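Local coordinates for LPXTG-motif cell wall anchor domain protein (Mobiluncus mulieris, PDB 5U5O) that probably mediates bacterial adhesion as part of a giant cell-surface protein built of Ig-like domains carrying intramolecular disulfide, isopeptide and ester cross-links, at residues Gly169-Thr174 against Asp226-Ser231; Phe249-Val252 against Thr256-Ser259; Ala265-Gly270 against Ala280-Thr285. All blocks are in the same frame, centred on the assembly; numbering follows the deposited sequence.

How the contacts relate
All three contacts lie in the C-terminal domain of this two-domain fragment and join the two sheets of one beta-sandwich, consistent with the Ig-like domains of this adhesin. Along the chain they follow in series, contact 1, contact 2, contact 3. Their centres are about 5 Å apart for contacts 1 and 3, 8 Å for contacts 2 and 3, and 10 Å for contacts 1 and 2, so one interior is sampled at three places. The later part of strand 150-178, with 281-291 and 244-251, supplies one wall; strands 226-232, 264-269 and 258-261 supply the other. Contacts 1 and 3 are buried, whereas contact 2 lies at the surface and joins contact 1 through Ile230 CG2 and Phe249 CE1, 3.9 Å apart.

Contact 1 (Gly169-Thr174 against Asp226-Ser231); sequences GSLKLT and DTCTIS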
loop_
_atom_site.group_PDB
_atom_site.type_symbol
_atom_site.label_atom_id
_atom_site.label_comp_id
_atom_site.label_asym_id
_atom_site.label_seq_id
_atom_site.Cartn_x
_atom_site.Cartn_y
_atom_site.Cartn_z
ATOM N N GLY A 169 -8.494 -2.129 -7.692
ATOM C CA GLY A 169 -9.701 -2.317 -8.478
ATOM C C GLY A 169 -9.403 -2.884 -9.852
ATOM O O GLY A 169 -8.257 -3.293 -10.138
ATOM N N SER A 170 -10.439 -2.877 -10.712
ATOM C CA SER A 170 -10.296 -3.411 -12.060
ATOM C C SER A 170 -11.317 -2.764 -12.978
ATOM O O SER A 170 -12.311 -2.168 -12.523
ATOM C CB SER A 170 -10.510 -4.922 -12.086
ATOM O OG SER A 170 -11.843 -5.279 -11.698
ATOM N N LEU A 171 -11.064 -2.913 -14.265
ATOM C CA LEU A 171 -11.930 -2.394 -15.307
ATOM C C LEU A 171 -12.169 -3.468 -16.328
ATOM O O LEU A 171 -11.245 -3.916 -17.012
ATOM C CB LEU A 171 -11.299 -1.173 -15.952
ATOM C CG LEU A 171 -12.066 -0.501 -17.100
ATOM C CD1 LEU A 171 -13.494 -0.096 -16.760
ATOM C CD2 LEU A 171 -11.262 0.712 -17.525
ATOM N N LYS A 172 -13.443 -3.845 -16.475
ATOM C CA LYS A 172 -13.879 -4.754 -17.513
ATOM C C LYS A 172 -14.502 -3.926 -18.612
ATOM O O LYS A 172 -15.317 -3.035 -18.329
ATOM C CB LYS A 172 -14.903 -5.759 -16.989
ATOM C CG LYS A 172 -15.323 -6.797 -18.023
ATOM C CD LYS A 172 -16.541 -7.599 -17.597
ATOM C CE LYS A 172 -16.242 -8.479 -16.404
ATOM N NZ LYS A 172 -17.312 -9.485 -16.178
ATOM N N LEU A 173 -14.195 -4.252 -19.846
ATOM C CA LEU A 173 -14.763 -3.582 -21.020
ATOM C C LEU A 173 -15.351 -4.662 -21.885
ATOM O O LEU A 173 -14.691 -5.620 -22.234
ATOM C CB LEU A 173 -13.658 -2.836 -21.795
ATOM C CG LEU A 173 -14.143 -2.124 -23.068
ATOM C CD1 LEU A 173 -15.195 -1.039 -22.788
ATOM C CD2 LEU A 173 -12.938 -1.568 -23.821
ATOM N N THR A 174 -16.610 -4.467 -22.286
ATOM C CA THR A 174 -17.354 -5.350 -23.194
ATOM C C THR A 174 -17.744 -4.530 -24.427
ATOM O O THR A 174 -18.097 -3.353 -24.292
ATOM C CB THR A 174 -18.625 -5.886 -22.506
ATOM O OG1 THR A 174 -18.259 -6.621 -21.338
ATOM C CG2 THR A 174 -19.438 -6.812 -23.410
ATOM N N ASP A 226 -8.071 5.669 -9.117
ATOM C CA ASP A 226 -7.405 6.022 -10.349
ATOM C C ASP A 226 -8.421 6.528 -11.375
ATOM O O ASP A 226 -9.651 6.256 -11.307
ATOM C CB ASP A 226 -6.633 4.824 -10.924
ATOM C CG ASP A 226 -5.412 5.232 -11.709
ATOM O OD1 ASP A 226 -5.234 6.445 -12.018
ATOM O OD2 ASP A 226 -4.588 4.327 -12.007
ATOM N N THR A 227 -7.906 7.348 -12.278
ATOM C CA THR A 227 -8.645 7.790 -13.455
ATOM C C THR A 227 -8.185 6.936 -14.623
ATOM O O THR A 227 -6.978 6.852 -14.903
ATOM C CB THR A 227 -8.352 9.267 -13.752
ATOM O OG1 THR A 227 -8.835 10.064 -12.670
ATOM C CG2 THR A 227 -9.017 9.749 -15.044
ATOM N N CYS A 228 -9.147 6.289 -15.312
ATOM C CA CYS A 228 -8.835 5.426 -16.421
ATOM C C CYS A 228 -9.513 5.992 -17.699
ATOM O O CYS A 228 -10.713 6.406 -17.643
ATOM C CB CYS A 228 -9.401 4.091 -16.092
ATOM S SG CYS A 228 -9.671 2.936 -17.425
ATOM N N THR A 229 -8.817 6.002 -18.812
ATOM C CA THR A 229 -9.372 6.395 -20.096
ATOM C C THR A 229 -9.486 5.171 -20.976
ATOM O O THR A 229 -8.659 4.247 -20.939
ATOM C CB THR A 229 -8.565 7.513 -20.779
ATOM O OG1 THR A 229 -7.224 7.081 -21.044
ATOM C CG2 THR A 229 -8.521 8.764 -19.906
ATOM N N ILE A 230 -10.560 5.163 -21.771
ATOM C CA ILE A 230 -10.810 4.130 -22.757
ATOM C C ILE A 230 -10.912 4.855 -24.092
ATOM O O ILE A 230 -11.731 5.784 -24.231
ATOM C CB ILE A 230 -12.154 3.409 -22.451
ATOM C CG1 ILE A 230 -12.138 2.795 -21.061
ATOM C CG2 ILE A 230 -12.421 2.321 -23.478
ATOM C CD1 ILE A 230 -13.505 2.421 -20.540
ATOM N N SER A 231 -10.166 4.400 -25.087
ATOM C CA SER A 231 -10.112 5.022 -26.403
ATOM C C SER A 231 -10.312 3.950 -27.442
ATOM O O SER A 231 -9.530 2.994 -27.507
ATOM C CB SER A 231 -8.731 5.651 -26.645
ATOM O OG SER A 231 -8.394 6.594 -25.646
#
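Two residues before Cys228, which faces Leu171 across the contact, OD1 of Asp226 is gripped by two backbone N-H groups. Gln202 gives one of the bonds; the other comes from Thr227 N, 2.8 Å from Asp226 OD1, but its angle at the hydrogen is just 125° and it is weak. Lys203 N binds Asp226 OD2, so both carboxylate oxygens tie the start of strand 226-232 to the turn after strand 193-200.

Beyond this polar end the contact is purely apolar. The strand segments run nearly parallel, at 16°, with axes 9.8 Å apart at closest approach. No hydrogen bond joins them, and the CA atoms of Leu171 and Cys228 are 8.5 Å apart. That spacing is evidence for two facing sheets of a sandwich, bridged by side chains, rather than neighbours in one sheet. Leu171 and Leu173 both carry CG anti to the backbone N (chi1 179° in each), which sends their CD2 methyls across the gap. Leu171 CD2 lies 4.1 Å from Ile230 CD1, and Leu173 CD2 lies 3.9 Å from Ile230 CG2, so the two branches of Ile230 are divided between the two leucines. The Leu173 and Ile230 side chains lie alongside, running opposite ways. Leu171 CD2 also faces Cys228, but Cys228 was modelled in two conformers and the very close approach of SG is doubtful.

Cys228 belongs to the observed disulfide with Cys200, which cross-links neighbouring strands 226-232 and 193-200 inside one sheet. Strand 264-269 flanks 226-232 on its other side, while 150-178 lies between strands 216-223 and 281-291 in the facing sheet.

Contact 2 (Phe249-Val252 against Thr256-Ser259); sequences FTAV and TVDS
Val257 overlaps Phe249 and Ala251 with its two methyls, with CG2 also near the Thr250 carbonyl carbon. The connection is a beta-arch at the edge of the beta-sandwich: residues 249-251 lie in a strand of one sheet, and the chain then crosses to the opposite sheet, where 258-261 is the outermost strand. Two observations support this reading. No hydrogen bond joins the segments, and the closest CA atoms, those of Thr250 and Val257, are 6.5 Å apart, farther than paired strands would place them.

With CG1 anti to the backbone N (chi1 -179°), Val257 spreads its branches along the facing strand. CG1 reaches Phe249 CB at 3.8 Å, while CG2 meets Ala251 CB at 3.6 Å. The valine therefore fits between two alternate residues whose CB atoms point toward it, and the CB of Thr250, between them in sequence, points away.

Within its own sheet Val257 touches Ala265 and Val267, and Phe249 touches Val284 and Ala286; Phe249 also reaches Ala265 across the sandwich. Each segment is held by its own sheet, Thr250 through backbone bonding to Thr285 and Asp258 through Val266. Farther from the connecting loop, Ser259 OG is hydrogen-bonded to Glu264 O, and more weakly to Val261 O, and approaches the Phe249 ring obliquely, 4.2 Å from Phe249 CD2.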
loop_
_atom_site.group_PDB
_atom_site.type_symbol
_atom_site.label_atom_id
_atom_site.label_comp_id
_atom_site.label_asym_id
_atom_site.label_seq_id
_atom_site.Cartn_x
_atom_site.Cartn_y
_atom_site.Cartn_z
ATOM N N PHE A 249 -21.020 4.690 -24.319
ATOM C CA PHE A 249 -20.459 4.039 -23.143
ATOM C C PHE A 249 -21.469 4.000 -22.012
ATOM O O PHE A 249 -22.114 5.009 -21.726
ATOM C CB PHE A 249 -19.196 4.737 -22.658
ATOM C CG PHE A 249 -18.045 4.662 -23.613
ATOM C CD1 PHE A 249 -17.157 3.597 -23.570
ATOM C CD2 PHE A 249 -17.816 5.679 -24.522
ATOM C CE1 PHE A 249 -16.032 3.542 -24.407
ATOM C CE2 PHE A 249 -16.707 5.634 -25.364
ATOM C CZ PHE A 249 -15.809 4.564 -25.302
ATOM N N THR A 250 -21.597 2.857 -21.354
ATOM C CA THR A 250 -22.416 2.717 -20.153
ATOM C C THR A 250 -21.622 1.927 -19.129
ATOM O O THR A 250 -20.623 1.289 -19.494
ATOM C CB THR A 250 -23.732 1.980 -20.438
ATOM O OG1 THR A 250 -23.450 0.728 -21.070
ATOM C CG2 THR A 250 -24.616 2.794 -21.368
ATOM N N ALA A 251 -21.996 2.007 -17.862
ATOM C CA ALA A 251 -21.397 1.170 -16.820
ATOM C C ALA A 251 -22.486 0.696 -15.880
ATOM O O ALA A 251 -23.530 1.332 -15.766
ATOM C CB ALA A 251 -20.334 1.934 -16.041
ATOM N N VAL A 252 -22.246 -0.431 -15.219
ATOM C CA VAL A 252 -23.173 -0.966 -14.232
ATOM C C VAL A 252 -22.858 -0.431 -12.838
ATOM O O VAL A 252 -21.878 0.305 -12.635
ATOM C CB VAL A 252 -23.230 -2.512 -14.240
ATOM C CG1 VAL A 252 -23.608 -3.031 -15.620
ATOM C CG2 VAL A 252 -21.926 -3.134 -13.784
ATOM N N THR A 256 -20.575 6.432 -13.094
ATOM C CA THR A 256 -20.655 7.369 -14.211
ATOM C C THR A 256 -19.486 7.159 -15.161
ATOM O O THR A 256 -18.344 6.854 -14.751
ATOM C CB THR A 256 -20.650 8.858 -13.778
ATOM O OG1 THR A 256 -19.417 9.157 -13.115
ATOM C CG2 THR A 256 -21.827 9.209 -12.873
ATOM N N VAL A 257 -19.766 7.326 -16.442
ATOM C CA VAL A 257 -18.735 7.294 -17.486
ATOM C C VAL A 257 -18.932 8.543 -18.307
ATOM O O VAL A 257 -20.040 8.809 -18.770
ATOM C CB VAL A 257 -18.862 6.065 -18.385
ATOM C CG1 VAL A 257 -17.765 6.033 -19.440
ATOM C CG2 VAL A 257 -18.843 4.811 -17.545
ATOM N N ASP A 258 -17.871 9.318 -18.473
ATOM C CA ASP A 258 -17.924 10.548 -19.231
ATOM C C ASP A 258 -17.310 10.339 -20.582
ATOM O O ASP A 258 -16.285 9.699 -20.690
ATOM C CB ASP A 258 -17.201 11.684 -18.510
ATOM C CG ASP A 258 -17.585 13.044 -19.060
ATOM O OD1 ASP A 258 -18.790 13.288 -19.266
ATOM O OD2 ASP A 258 -16.714 13.886 -19.274
ATOM N N SER A 259 -17.937 10.898 -21.612
ATOM C CA SER A 259 -17.401 10.856 -22.961
ATOM C C SER A 259 -17.541 12.222 -23.615
ATOM O O SER A 259 -18.637 12.639 -23.942
ATOM C CB SER A 259 -18.152 9.823 -23.808
ATOM O OG SER A 259 -17.642 9.795 -25.127
#

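Contact 3 (Ala265-Gly270 against Ala280-Thr285); sequences AVVKIG and ANVEVT
Val267 adopts chi1 63°, placing CG1 between the backbone N and the carbonyl carbon and CG2 anti to that N; Val282, in turn, has CG1 anti to its own N. These two methyls, Val267 CG2 and Val282 CG1, meet at 3.9 Å as the side chains pass side by side with opposed directions. Ile269 folds back at its second torsion (chi2 -62°), which brings CD1 to 3.8 Å from Val282 CG2, the two side chains set at a slant to one another. Val282 is thus shared by two residues of the same facing strand.

Strands 265-269 and 281-285 run antiparallel at 158°, but their axes approach no closer than 7.7 Å and no hydrogen bond links them, so they belong to opposite sheets of the beta-sandwich. In its own sheet Val267 is backbone-bonded to Cys228. Val282 and Val284 also pack on Leu171 of the neighbouring strand 150-178.

The two chain segments draw together where the strands give way to loop, at Gly270 and Ala280. Ile269 CG2 comes within 3.4 Å of Ala280 O, and Gly270 CA lies 4.2 Å from Ala280 CA.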
loop_
_atom_site.group_PDB
_atom_site.type_symbol
_atom_site.label_atom_id
_atom_site.label_comp_id
_atom_site.label_asym_id
_atom_site.label_seq_id
_atom_site.Cartn_x
_atom_site.Cartn_y
_atom_site.Cartn_z
ATOM N N ALA A 265 -13.744 7.644 -23.477
ATOM C CA ALA A 265 -14.428 7.665 -22.194
ATOM C C ALA A 265 -13.425 7.875 -21.088
ATOM O O ALA A 265 -12.226 7.537 -21.229
ATOM C CB ALA A 265 -15.158 6.358 -21.959
ATOM N N VAL A 266 -13.899 8.398 -19.977
ATOM C CA VAL A 266 -13.137 8.535 -18.745
ATOM C C VAL A 266 -13.982 7.951 -17.627
ATOM O O VAL A 266 -15.185 8.260 -17.516
ATOM C CB VAL A 266 -12.798 10.000 -18.430
ATOM C CG1 VAL A 266 -11.921 10.102 -17.185
ATOM C CG2 VAL A 266 -12.108 10.664 -19.611
ATOM N N VAL A 267 -13.381 7.133 -16.768
ATOM C CA VAL A 267 -14.092 6.517 -15.657
ATOM C C VAL A 267 -13.149 6.455 -14.452
ATOM O O VAL A 267 -11.924 6.292 -14.625
ATOM C CB VAL A 267 -14.645 5.132 -16.072
ATOM C CG1 VAL A 267 -13.530 4.153 -16.415
ATOM C CG2 VAL A 267 -15.600 4.566 -15.042
ATOM N N LYS A 268 -13.682 6.601 -13.253
ATOM C CA LYS A 268 -12.920 6.486 -12.015
ATOM C C LYS A 268 -13.041 5.054 -11.546
ATOM O O LYS A 268 -14.139 4.453 -11.626
ATOM C CB LYS A 268 -13.489 7.404 -10.938
ATOM C CG LYS A 268 -13.471 8.894 -11.268
ATOM C CD LYS A 268 -12.079 9.492 -11.361
ATOM C CE LYS A 268 -11.295 9.428 -10.050
ATOM N NZ LYS A 268 -11.976 10.065 -8.882
ATOM N N ILE A 269 -11.914 4.528 -11.047
ATOM C CA ILE A 269 -11.872 3.171 -10.556
ATOM C C ILE A 269 -11.654 3.246 -9.043
ATOM O O ILE A 269 -10.519 3.360 -8.574
ATOM C CB ILE A 269 -10.716 2.387 -11.236
ATOM C CG1 ILE A 269 -10.768 2.505 -12.763
ATOM C CG2 ILE A 269 -10.730 0.922 -10.806
ATOM C CD1 ILE A 269 -12.013 1.951 -13.425
ATOM N N GLY A 270 -12.760 3.213 -8.293
ATOM C CA GLY A 270 -12.719 3.299 -6.827
ATOM C C GLY A 270 -12.572 4.725 -6.343
ATOM O O GLY A 270 -12.522 5.660 -7.142
ATOM N N ALA A 280 -15.182 -0.380 -6.935
ATOM C CA ALA A 280 -13.771 -0.694 -7.286
ATOM C C ALA A 280 -13.591 -1.589 -8.533
ATOM O O ALA A 280 -12.624 -1.390 -9.271
ATOM C CB ALA A 280 -13.037 -1.307 -6.099
ATOM N N ASN A 281 -14.483 -2.568 -8.747
ATOM C CA ASN A 281 -14.450 -3.423 -9.951
ATOM C C ASN A 281 -15.502 -2.952 -10.926
ATOM O O ASN A 281 -16.697 -3.267 -10.797
ATOM C CB ASN A 281 -14.619 -4.888 -9.593
ATOM C CG ASN A 281 -13.502 -5.374 -8.673
ATOM O OD1 ASN A 281 -12.320 -5.313 -9.027
ATOM N ND2 ASN A 281 -13.860 -5.812 -7.481
ATOM N N VAL A 282 -15.083 -2.075 -11.814
ATOM C CA VAL A 282 -15.962 -1.346 -12.706
ATOM C C VAL A 282 -16.151 -2.161 -13.974
ATOM O O VAL A 282 -15.183 -2.797 -14.449
ATOM C CB VAL A 282 -15.338 0.041 -13.003
ATOM C CG1 VAL A 282 -16.092 0.786 -14.088
ATOM C CG2 VAL A 282 -15.221 0.866 -11.729
ATOM N N GLU A 283 -17.378 -2.127 -14.528
ATOM C CA GLU A 283 -17.659 -2.810 -15.777
ATOM C C GLU A 283 -18.296 -1.837 -16.767
ATOM O O GLU A 283 -19.401 -1.318 -16.500
ATOM C CB GLU A 283 -18.575 -4.006 -15.546
ATOM C CG GLU A 283 -18.094 -4.973 -14.476
ATOM C CD GLU A 283 -19.174 -5.941 -14.061
ATOM O OE1 GLU A 283 -19.508 -6.844 -14.855
ATOM O OE2 GLU A 283 -19.702 -5.788 -12.942
ATOM N N VAL A 284 -17.626 -1.583 -17.881
ATOM C CA VAL A 284 -18.091 -0.652 -18.906
ATOM C C VAL A 284 -18.451 -1.419 -20.154
ATOM O O VAL A 284 -17.801 -2.415 -20.511
ATOM C CB VAL A 284 -16.984 0.396 -19.202
ATOM C CG1 VAL A 284 -17.311 1.251 -20.420
ATOM C CG2 VAL A 284 -16.741 1.290 -18.000
ATOM N N THR A 285 -19.520 -0.990 -20.839
ATOM C CA THR A 285 -19.837 -1.490 -22.157
ATOM C C THR A 285 -19.691 -0.361 -23.153
ATOM O O THR A 285 -20.202 0.747 -22.902
ATOM C CB THR A 285 -21.264 -2.072 -22.172
ATOM O OG1 THR A 285 -21.305 -3.193 -21.290
ATOM C CG2 THR A 285 -21.681 -2.533 -23.576
#